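Local coordinates for urocanate hydratase (Paenibacillus sp. Soil724D2, PDB 7NED), which probably catalyses the NAD+-dependent hydration of thiourocanate in bacterial ergothioneine breakdown, acting as a urocanase-type lyase, at residues A[107-112]-A[259-264]; A[149-154]-A[247-252]. All coordinates share one frame; numbering follows the deposited sequence.

Contact 1 of 2, residues A[107-112]-A[259-264]; sequences NFYRLQ and DLVYGY. With NAD (nicotinamide-adenine-dinucleotide), chain C.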
ATOM      1  N   ASN A 107      10.032  -2.030  15.612  1.00 20.43           N
ATOM      2  CA  ASN A 107      10.050  -0.822  14.863  1.00 22.19           C
ATOM      3  C   ASN A 107       8.817  -0.009  15.112  1.00 20.75           C
ATOM      4  O   ASN A 107       8.920   1.212  15.223  1.00 21.80           O
ATOM      5  CB  ASN A 107      10.199  -1.151  13.380  1.00 22.55           C
ATOM      6  CG  ASN A 107      11.643  -1.148  12.892  1.00 30.53           C
ATOM      7  OD1 ASN A 107      12.427  -0.339  13.392  1.00 38.32           O
ATOM      8  ND2 ASN A 107      12.020  -2.032  11.953  1.00 30.46           N
ATOM      9  N   PHE A 108       7.638  -0.624  15.136  1.00 18.13           N
ATOM     10  CA  PHE A 108       6.411   0.138  15.404  1.00 18.42           C
ATOM     11  C   PHE A 108       6.495   0.922  16.717  1.00 18.42           C
ATOM     12  O   PHE A 108       6.216   2.130  16.759  1.00 16.72           O
ATOM     13  CB  PHE A 108       5.202  -0.813  15.440  1.00 17.17           C
ATOM     14  CG  PHE A 108       3.980  -0.171  15.986  1.00 18.78           C
ATOM     15  CD1 PHE A 108       3.130   0.535  15.145  1.00 18.87           C
ATOM     16  CD2 PHE A 108       3.680  -0.259  17.342  1.00 18.29           C
ATOM     17  CE1 PHE A 108       2.013   1.161  15.619  1.00 16.67           C
ATOM     18  CE2 PHE A 108       2.566   0.367  17.845  1.00 18.35           C
ATOM     19  CZ  PHE A 108       1.715   1.091  16.968  1.00 19.84           C
ATOM     20  N   TYR A 109       6.838   0.241  17.817  1.00 19.67           N
ATOM     21  CA  TYR A 109       6.841   0.933  19.106  1.00 20.05           C
ATOM     22  C   TYR A 109       7.823   2.088  19.095  1.00 21.35           C
ATOM     23  O   TYR A 109       7.542   3.151  19.652  1.00 22.71           O
ATOM     24  CB  TYR A 109       7.190  -0.027  20.239  1.00 22.62           C
ATOM     25  CG  TYR A 109       6.172  -1.142  20.413  1.00 16.75           C
ATOM     26  CD1 TYR A 109       4.823  -0.850  20.523  1.00 23.63           C
ATOM     27  CD2 TYR A 109       6.560  -2.478  20.391  1.00 21.11           C
ATOM     28  CE1 TYR A 109       3.869  -1.866  20.685  1.00 22.52           C
ATOM     29  CE2 TYR A 109       5.611  -3.511  20.532  1.00 23.82           C
ATOM     30  CZ  TYR A 109       4.282  -3.194  20.652  1.00 23.13           C
ATOM     31  OH  TYR A 109       3.343  -4.209  20.807  1.00 25.65           O
ATOM     32  N   ARG A 110       9.008   1.860  18.542  1.00 22.29           N
ATOM     33  CA  ARG A 110      10.025   2.904  18.469  1.00 19.41           C
ATOM     34  C   ARG A 110       9.514   4.104  17.681  1.00 21.21           C
ATOM     35  O   ARG A 110       9.639   5.262  18.119  1.00 19.94           O
ATOM     36  CB  ARG A 110      11.310   2.323  17.870  1.00 20.54           C
ATOM     37  N   LEU A 111       8.880   3.847  16.535  1.00 17.73           N
ATOM     38  CA  LEU A 111       8.365   4.962  15.749  1.00 17.47           C
ATOM     39  C   LEU A 111       7.172   5.622  16.425  1.00 20.07           C
ATOM     40  O   LEU A 111       6.995   6.842  16.325  1.00 20.87           O
ATOM     41  CB  LEU A 111       7.990   4.494  14.348  1.00 20.04           C
ATOM     42  CG  LEU A 111       9.163   4.057  13.474  1.00 21.04           C
ATOM     43  CD1 LEU A 111       8.682   3.333  12.205  1.00 20.14           C
ATOM     44  CD2 LEU A 111      10.049   5.256  13.113  1.00 19.93           C
ATOM     45  N   GLN A 112       6.309   4.846  17.093  1.00 17.88           N
ATOM     46  CA  GLN A 112       5.226   5.496  17.832  1.00 17.40           C
ATOM     47  C   GLN A 112       5.782   6.354  18.968  1.00 18.26           C
ATOM     48  O   GLN A 112       5.373   7.504  19.142  1.00 20.52           O
ATOM     49  CB  GLN A 112       4.227   4.468  18.347  1.00 20.86           C
ATOM     50  CG  GLN A 112       3.159   5.129  19.209  1.00 22.18           C
ATOM     51  CD  GLN A 112       2.121   4.172  19.705  1.00 28.86           C
ATOM     52  OE1 GLN A 112       0.928   4.374  19.472  1.00 29.70           O
ATOM     53  NE2 GLN A 112       2.555   3.130  20.412  1.00 26.02           N
ATOM     54  N   ASP A 259      -1.175  -7.641  20.960  1.00 18.32           N
ATOM     55  CA  ASP A 259      -0.211  -6.684  21.490  1.00 23.80           C
ATOM     56  C   ASP A 259       0.163  -7.065  22.910  1.00 24.85           C
ATOM     57  O   ASP A 259      -0.674  -7.018  23.821  1.00 21.00           O
ATOM     58  CB  ASP A 259      -0.725  -5.255  21.423  1.00 19.28           C
ATOM     59  CG  ASP A 259       0.425  -4.246  21.576  1.00 26.84           C
ATOM     60  OD1 ASP A 259       0.785  -3.981  22.733  1.00 20.48           O
ATOM     61  OD2 ASP A 259       1.038  -3.818  20.547  1.00 29.30           O
ATOM     62  N   LEU A 260       1.428  -7.455  23.075  1.00 21.51           N
ATOM     63  CA  LEU A 260       1.963  -7.925  24.342  1.00 22.73           C
ATOM     64  C   LEU A 260       2.394  -6.788  25.249  1.00 24.93           C
ATOM     65  O   LEU A 260       2.816  -7.041  26.384  1.00 25.87           O
ATOM     66  CB  LEU A 260       3.148  -8.867  24.091  1.00 24.46           C
ATOM     67  CG  LEU A 260       2.927 -10.015  23.093  1.00 27.32           C
ATOM     68  CD1 LEU A 260       4.132 -10.969  23.017  1.00 28.73           C
ATOM     69  CD2 LEU A 260       1.635 -10.749  23.416  1.00 27.64           C
ATOM     70  N   VAL A 261       2.311  -5.543  24.793  1.00 21.18           N
ATOM     71  CA  VAL A 261       2.675  -4.424  25.635  1.00 24.44           C
ATOM     72  C   VAL A 261       1.439  -3.715  26.163  1.00 27.28           C
ATOM     73  O   VAL A 261       1.367  -3.367  27.340  1.00 26.21           O
ATOM     74  CB  VAL A 261       3.593  -3.445  24.866  1.00 24.44           C
ATOM     75  CG1 VAL A 261       3.745  -2.158  25.655  1.00 24.90           C
ATOM     76  CG2 VAL A 261       4.924  -4.097  24.509  1.00 23.32           C
ATOM     77  N   TYR A 262       0.444  -3.522  25.303  1.00 23.27           N
ATOM     78  CA  TYR A 262      -0.746  -2.806  25.688  1.00 22.52           C
ATOM     79  C   TYR A 262      -1.987  -3.682  25.776  1.00 21.11           C
ATOM     80  O   TYR A 262      -3.023  -3.175  26.191  1.00 21.65           O
ATOM     81  CB  TYR A 262      -1.010  -1.671  24.696  1.00 22.17           C
ATOM     82  CG  TYR A 262       0.149  -0.682  24.661  1.00 21.09           C
ATOM     83  CD1 TYR A 262       1.191  -0.831  23.765  1.00 27.38           C
ATOM     84  CD2 TYR A 262       0.215   0.351  25.592  1.00 25.60           C
ATOM     85  CE1 TYR A 262       2.258   0.077  23.752  1.00 25.88           C
ATOM     86  CE2 TYR A 262       1.250   1.242  25.590  1.00 31.69           C
ATOM     87  CZ  TYR A 262       2.270   1.102  24.680  1.00 28.23           C
ATOM     88  OH  TYR A 262       3.292   2.008  24.719  1.00 29.34           O
ATOM     89  N   GLY A 263      -1.908  -4.956  25.385  1.00 20.15           N
ATOM     90  CA  GLY A 263      -3.089  -5.792  25.254  1.00 21.01           C
ATOM     91  C   GLY A 263      -3.167  -6.884  26.309  1.00 22.72           C
ATOM     92  O   GLY A 263      -3.706  -6.667  27.395  1.00 29.42           O
ATOM     93  N   TYR A 264      -2.585  -8.033  26.016  1.00 19.84           N
ATOM     94  CA  TYR A 264      -2.787  -9.249  26.807  1.00 20.26           C
ATOM     95  C   TYR A 264      -2.181  -9.149  28.209  1.00 22.88           C
ATOM     96  O   TYR A 264      -0.978  -8.889  28.372  1.00 20.52           O
ATOM     97  CB  TYR A 264      -2.163 -10.425  26.064  1.00 16.97           C
ATOM     98  CG  TYR A 264      -2.647 -11.716  26.604  1.00 20.97           C
ATOM     99  CD1 TYR A 264      -2.119 -12.238  27.775  1.00 20.68           C
ATOM    100  CD2 TYR A 264      -3.696 -12.384  25.989  1.00 20.23           C
ATOM    101  CE1 TYR A 264      -2.606 -13.443  28.308  1.00 23.12           C
ATOM    102  CE2 TYR A 264      -4.179 -13.596  26.500  1.00 19.19           C
ATOM    103  CZ  TYR A 264      -3.634 -14.105  27.658  1.00 22.49           C
ATOM    104  OH  TYR A 264      -4.113 -15.290  28.159  1.00 22.31           O
TER
HETATM  105  PA  NAD C 702      -9.753  -4.395  23.674  1.00 17.81           P
HETATM  106  O1A NAD C 702      -8.273  -4.274  24.026  1.00 19.66           O
HETATM  107  O2A NAD C 702     -10.763  -3.328  23.803  1.00 21.25           O
HETATM  108  O5B NAD C 702     -10.291  -5.513  24.828  1.00 20.62           O
HETATM  109  C5B NAD C 702      -9.435  -6.562  25.045  1.00 17.30           C
HETATM  110  C4B NAD C 702     -10.012  -7.254  26.364  1.00 18.90           C
HETATM  111  O4B NAD C 702      -9.243  -8.347  26.783  0.89 17.75           O
HETATM  112  C3B NAD C 702      -9.882  -6.133  27.445  1.00 20.33           C
HETATM  113  O3B NAD C 702     -11.071  -5.980  28.103  1.00 22.07           O
HETATM  114  C2B NAD C 702      -8.786  -6.707  28.395  1.00 20.75           C
HETATM  115  O2B NAD C 702      -9.033  -6.451  29.729  1.00 21.27           O
HETATM  116  C1B NAD C 702      -9.056  -8.197  28.204  0.93 16.27           C
HETATM  117  N9A NAD C 702      -7.914  -9.065  28.495  1.00 17.75           N
HETATM  118  C8A NAD C 702      -6.562  -8.869  28.235  1.00 20.48           C
HETATM  119  N7A NAD C 702      -5.808  -9.862  28.636  1.00 19.39           N
HETATM  120  C5A NAD C 702      -6.702 -10.783  29.168  1.00 18.68           C
HETATM  121  C6A NAD C 702      -6.526 -12.048  29.771  1.00 20.42           C
HETATM  122  N6A NAD C 702      -5.301 -12.607  29.896  0.94 20.45           N
HETATM  123  N1A NAD C 702      -7.610 -12.744  30.216  0.98 21.10           N
HETATM  124  C2A NAD C 702      -8.807 -12.120  30.090  1.00 19.42           C
HETATM  125  N3A NAD C 702      -9.124 -10.934  29.546  1.00 19.51           N
HETATM  126  C4A NAD C 702      -8.031 -10.284  29.095  0.77 18.71           C
HETATM  127  O3  NAD C 702      -9.621  -5.201  22.337  0.87 15.44           O
HETATM  128  PN  NAD C 702     -10.884  -5.365  21.377  1.00 17.80           P
HETATM  129  O1N NAD C 702     -11.320  -4.243  20.481  1.00 18.36           O
HETATM  130  O2N NAD C 702     -11.901  -6.215  22.110  1.00 15.49           O
HETATM  131  O5D NAD C 702     -10.336  -6.489  20.191  1.00 16.71           O
HETATM  132  C5D NAD C 702      -9.853  -7.721  20.753  0.84 17.74           C
HETATM  133  C4D NAD C 702      -9.256  -8.551  19.650  1.00 16.46           C
HETATM  134  O4D NAD C 702     -10.128  -8.628  18.538  1.00 21.77           O
HETATM  135  C3D NAD C 702      -8.016  -7.645  19.144  0.82 18.41           C
HETATM  136  O3D NAD C 702      -6.866  -8.445  18.892  1.00 18.47           O
HETATM  137  C2D NAD C 702      -8.527  -7.038  17.786  1.00 18.79           C
HETATM  138  O2D NAD C 702      -7.584  -6.898  16.804  0.80 19.00           O
HETATM  139  C1D NAD C 702      -9.277  -8.366  17.449  1.00 24.78           C
HETATM  140  N1N NAD C 702     -10.066  -8.411  16.210  1.00 28.54           N
HETATM  141  C2N NAD C 702      -9.243  -8.418  15.100  0.05 24.90           C
HETATM  142  C3N NAD C 702      -9.768  -8.528  13.823  0.44 27.97           C
HETATM  143  C7N NAD C 702      -8.768  -8.461  12.660  0.54 27.19           C
HETATM  144  O7N NAD C 702      -8.962  -8.967  11.555  0.70 27.64           O
HETATM  145  N7N NAD C 702      -7.614  -7.723  12.861  0.79 27.62           N
HETATM  146  C4N NAD C 702     -11.160  -8.657  13.723  0.58 29.33           C
HETATM  147  C5N NAD C 702     -11.949  -8.663  14.872  1.00 27.13           C
HETATM  148  C6N NAD C 702     -11.380  -8.557  16.152  1.00 29.25           C
HETATM  149  O   HOH W   1       3.714  -6.856  21.451  1.00 27.56           O
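Tyr109 reaches across from helix 105-113 to lay the end of its ring against Asp259 and Val261. CG anti to the carbonyl carbon (chi1 -63°) carries the ring off the helix, and tyrosine is long enough to cross between backbones nearest at Tyr109 CA and Val261 CA, 9.4 Å apart, yet ends in a hydroxyl that both donates and accepts. Tyr109 OH donates to Asp259 OD2 in a very short hydrogen bond of 2.4 Å. This oxygen lies at the ring's edge, near its plane, while ring and carboxylate planes stand 86° apart. A water 2.7 Å from Tyr109 OH donates to it and accepts from Leu260 N. Val261 CG2 packs 4.0 Å from Tyr109 CZ, and Tyr109 CE1 meets the edge of the Tyr262 ring. Asp259 suits its place because its oxygens divide the work. The bond from Val261 N to OD1 makes an Asx turn, and with that from Tyr262 N, 2.6 Å from Asp259 OD1, an Asx motif, which folds the loop after strand 250-251 and fixes the carboxylate's rotation. The same loop of the Rossmann-like domain continues into the NAD pocket, where one face of Tyr264 lies under adenine N6A, 3.2 Å from Tyr264 CZ.

Contact 2 of 2, residues A[149-154]-A[247-252]; sequences LHFNGS and TPDIVT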
ATOM      1  N   LEU A 149     -22.622 -26.613  11.080  1.00 23.20           N
ATOM      2  CA  LEU A 149     -21.628 -27.607  10.697  1.00 27.40           C
ATOM      3  C   LEU A 149     -21.554 -28.757  11.681  1.00 28.58           C
ATOM      4  O   LEU A 149     -21.278 -29.892  11.271  1.00 26.27           O
ATOM      5  CB  LEU A 149     -20.249 -26.963  10.569  1.00 27.16           C
ATOM      6  CG  LEU A 149     -20.021 -26.015   9.400  1.00 25.23           C
ATOM      7  CD1 LEU A 149     -18.725 -25.235   9.649  1.00 23.83           C
ATOM      8  CD2 LEU A 149     -19.926 -26.770   8.061  1.00 25.95           C
ATOM      9  N   HIS A 150     -21.818 -28.497  12.961  1.00 26.14           N
ATOM     10  CA  HIS A 150     -21.543 -29.466  14.012  1.00 27.77           C
ATOM     11  C   HIS A 150     -22.693 -29.743  14.957  1.00 31.53           C
ATOM     12  O   HIS A 150     -22.584 -30.688  15.743  1.00 33.83           O
ATOM     13  CB  HIS A 150     -20.339 -29.012  14.851  1.00 29.40           C
ATOM     14  CG  HIS A 150     -19.099 -28.813  14.048  1.00 26.62           C
ATOM     15  ND1 HIS A 150     -18.349 -29.867  13.570  1.00 33.38           N
ATOM     16  CD2 HIS A 150     -18.487 -27.686  13.609  1.00 29.21           C
ATOM     17  CE1 HIS A 150     -17.330 -29.398  12.868  1.00 27.25           C
ATOM     18  NE2 HIS A 150     -17.387 -28.077  12.883  1.00 30.96           N
ATOM     19  N   PHE A 151     -23.773 -28.963  14.935  1.00 27.08           N
ATOM     20  CA  PHE A 151     -24.772 -29.089  15.987  1.00 28.77           C
ATOM     21  C   PHE A 151     -26.184 -28.983  15.424  1.00 27.65           C
ATOM     22  O   PHE A 151     -27.066 -28.429  16.081  1.00 29.76           O
ATOM     23  CB  PHE A 151     -24.578 -28.033  17.096  1.00 26.03           C
ATOM     24  CG  PHE A 151     -23.202 -28.041  17.735  1.00 25.02           C
ATOM     25  CD1 PHE A 151     -22.832 -29.049  18.630  1.00 25.78           C
ATOM     26  CD2 PHE A 151     -22.297 -27.015  17.473  1.00 24.84           C
ATOM     27  CE1 PHE A 151     -21.555 -29.043  19.221  1.00 25.38           C
ATOM     28  CE2 PHE A 151     -21.049 -27.003  18.047  1.00 26.32           C
ATOM     29  CZ  PHE A 151     -20.664 -28.012  18.921  1.00 26.86           C
ATOM     30  N   ASN A 152     -26.403 -29.470  14.194  1.00 30.59           N
ATOM     31  CA  ASN A 152     -27.744 -29.588  13.617  1.00 25.73           C
ATOM     32  C   ASN A 152     -28.452 -28.252  13.507  1.00 29.50           C
ATOM     33  O   ASN A 152     -29.681 -28.184  13.562  1.00 28.26           O
ATOM     34  CB  ASN A 152     -28.613 -30.555  14.425  1.00 30.31           C
ATOM     35  CG  ASN A 152     -28.078 -31.923  14.386  1.00 31.35           C
ATOM     36  OD1 ASN A 152     -27.991 -32.498  13.311  1.00 35.95           O
ATOM     37  ND2 ASN A 152     -27.687 -32.468  15.543  1.00 36.94           N
ATOM     38  N   GLY A 153     -27.689 -27.170  13.382  1.00 25.04           N
ATOM     39  CA  GLY A 153     -28.296 -25.882  13.184  1.00 21.07           C
ATOM     40  C   GLY A 153     -28.669 -25.121  14.444  1.00 22.50           C
ATOM     41  O   GLY A 153     -29.228 -24.023  14.335  1.00 23.08           O
ATOM     42  N   SER A 154     -28.348 -25.630  15.632  1.00 22.92           N
ATOM     43  CA  SER A 154     -28.735 -24.924  16.847  1.00 23.32           C
ATOM     44  C   SER A 154     -27.641 -25.044  17.888  1.00 18.79           C
ATOM     45  O   SER A 154     -27.123 -26.137  18.108  1.00 21.76           O
ATOM     46  CB  SER A 154     -30.049 -25.480  17.444  1.00 21.86           C
ATOM     47  OG  SER A 154     -30.332 -24.767  18.627  1.00 21.05           O
ATOM     48  N   THR A 247     -15.023 -29.800  29.032  1.00 30.16           N
ATOM     49  CA  THR A 247     -14.774 -29.428  27.639  1.00 25.05           C
ATOM     50  C   THR A 247     -15.988 -28.671  27.141  1.00 26.31           C
ATOM     51  O   THR A 247     -17.064 -29.273  26.991  1.00 22.60           O
ATOM     52  CB  THR A 247     -14.509 -30.646  26.746  1.00 27.22           C
ATOM     53  OG1 THR A 247     -13.410 -31.399  27.259  1.00 30.39           O
ATOM     54  CG2 THR A 247     -14.162 -30.223  25.316  1.00 22.83           C
ATOM     55  N   PRO A 248     -15.898 -27.364  26.929  1.00 20.98           N
ATOM     56  CA  PRO A 248     -17.007 -26.659  26.288  1.00 22.20           C
ATOM     57  C   PRO A 248     -17.184 -27.190  24.878  1.00 19.13           C
ATOM     58  O   PRO A 248     -16.290 -27.824  24.309  1.00 22.66           O
ATOM     59  CB  PRO A 248     -16.548 -25.182  26.283  1.00 24.40           C
ATOM     60  CG  PRO A 248     -15.391 -25.118  27.235  1.00 22.05           C
ATOM     61  CD  PRO A 248     -14.748 -26.475  27.179  1.00 22.23           C
ATOM     62  N   ASP A 249     -18.347 -26.895  24.301  1.00 19.69           N
ATOM     63  CA  ASP A 249     -18.627 -27.318  22.933  1.00 19.75           C
ATOM     64  C   ASP A 249     -17.891 -26.457  21.931  1.00 18.62           C
ATOM     65  O   ASP A 249     -17.544 -26.929  20.834  1.00 20.42           O
ATOM     66  CB  ASP A 249     -20.127 -27.255  22.674  1.00 20.75           C
ATOM     67  CG  ASP A 249     -20.900 -28.161  23.634  1.00 26.44           C
ATOM     68  OD1 ASP A 249     -20.655 -29.386  23.544  1.00 25.82           O
ATOM     69  OD2 ASP A 249     -21.688 -27.663  24.481  1.00 23.07           O
ATOM     70  N   ILE A 250     -17.634 -25.210  22.300  1.00 17.43           N
ATOM     71  CA  ILE A 250     -16.960 -24.253  21.420  1.00 19.93           C
ATOM     72  C   ILE A 250     -16.001 -23.436  22.261  1.00 16.17           C
ATOM     73  O   ILE A 250     -16.324 -23.052  23.381  1.00 17.10           O
ATOM     74  CB  ILE A 250     -17.961 -23.313  20.739  1.00 16.75           C
ATOM     75  CG1 ILE A 250     -18.932 -24.122  19.876  1.00 19.69           C
ATOM     76  CG2 ILE A 250     -17.202 -22.312  19.885  1.00 20.85           C
ATOM     77  CD1 ILE A 250     -20.121 -23.307  19.415  1.00 18.43           C
ATOM     78  N   VAL A 251     -14.813 -23.177  21.733  1.00 17.17           N
ATOM     79  CA  VAL A 251     -13.829 -22.415  22.474  1.00 16.51           C
ATOM     80  C   VAL A 251     -13.171 -21.431  21.521  1.00 16.06           C
ATOM     81  O   VAL A 251     -12.698 -21.829  20.454  1.00 19.75           O
ATOM     82  CB  VAL A 251     -12.762 -23.317  23.104  1.00 19.62           C
ATOM     83  CG1 VAL A 251     -11.714 -22.457  23.845  1.00 18.22           C
ATOM     84  CG2 VAL A 251     -13.441 -24.388  24.039  1.00 18.95           C
ATOM     85  N   THR A 252     -13.125 -20.165  21.917  1.00 19.34           N
ATOM     86  CA  THR A 252     -12.320 -19.178  21.187  1.00 14.71           C
ATOM     87  C   THR A 252     -11.752 -18.198  22.207  1.00 17.11           C
ATOM     88  O   THR A 252     -11.713 -18.472  23.415  1.00 15.91           O
ATOM     89  CB  THR A 252     -13.135 -18.512  20.060  1.00 15.42           C
ATOM     90  OG1 THR A 252     -12.272 -17.642  19.306  1.00 19.47           O
ATOM     91  CG2 THR A 252     -14.310 -17.702  20.571  1.00 16.57           C
TER
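The Phe151 ring has CB of His150 over one face, 3.8 Å above the plane and offset toward the rim, and meets the carbonyl oxygen of Asp249 at its edge. The ring atom nearest that oxygen is CZ, 3.8 Å from Asp249 O, and the same CZ lies 3.9 Å from Asp249 CB. On the neighbouring corner, Phe151 CE2 touches both CG1 and CD1 of Ile250, each at 4.0 Å. The contact is thus one of van der Waals packing, and a large flat hydrocarbon suits it: the phenyl group spans from the helix end to the strand and meets aliphatic carbon and a backbone carbonyl oxygen. With CG anti to its carbonyl carbon (chi1 -56°), Phe151 sends the ring out across the gap between backbones nearest at Phe151 CA and Asp249 CA, 9.4 Å apart. The branched aliphatic chain of Ile250 suits a buried strand position, and its CG1-CD1 arm reaches the ring. Asp249 offers the ring its CB, while the polar end is used differently: OD2 accepts a hydrogen bond from Phe159 N. Phe151 also begins a type I' turn closed by Ser154 N to Phe151 O at 3.1 Å; Gly153 suits its third position, where a CB would be jammed against the preceding carbonyl oxygen. In this Rossmann-like fold the turn leads from helix 133-150 toward strand 159-163, which pairs in parallel with strand 250-251. Ile250 and Phe151 both pack on Ile146 of that helix, and Phe151 also touches Ile309 of strand 309-312, the other parallel neighbour of strand 250-251.

How the contacts relate
The two contacts lie 34 Å apart between centres, with nearest atoms about 9 Å apart, and do not touch. Along the chain the order is 107-112, 149-154, 247-252, 259-264, so contact 2 falls wholly between the two halves of contact 1. Helices 105-113 and 133-150 are consecutive, and strand 250-251, in the parallel Rossmann-like sheet, leads directly into the loop of contact 1. Contact 2 is internal to this Rossmann-like region, packing a helix end on its sheet. Contact 1 instead joins the region to the N-terminal domain, through a loop that continues into the NAD pocket, linking cofactor-binding residues to a second domain.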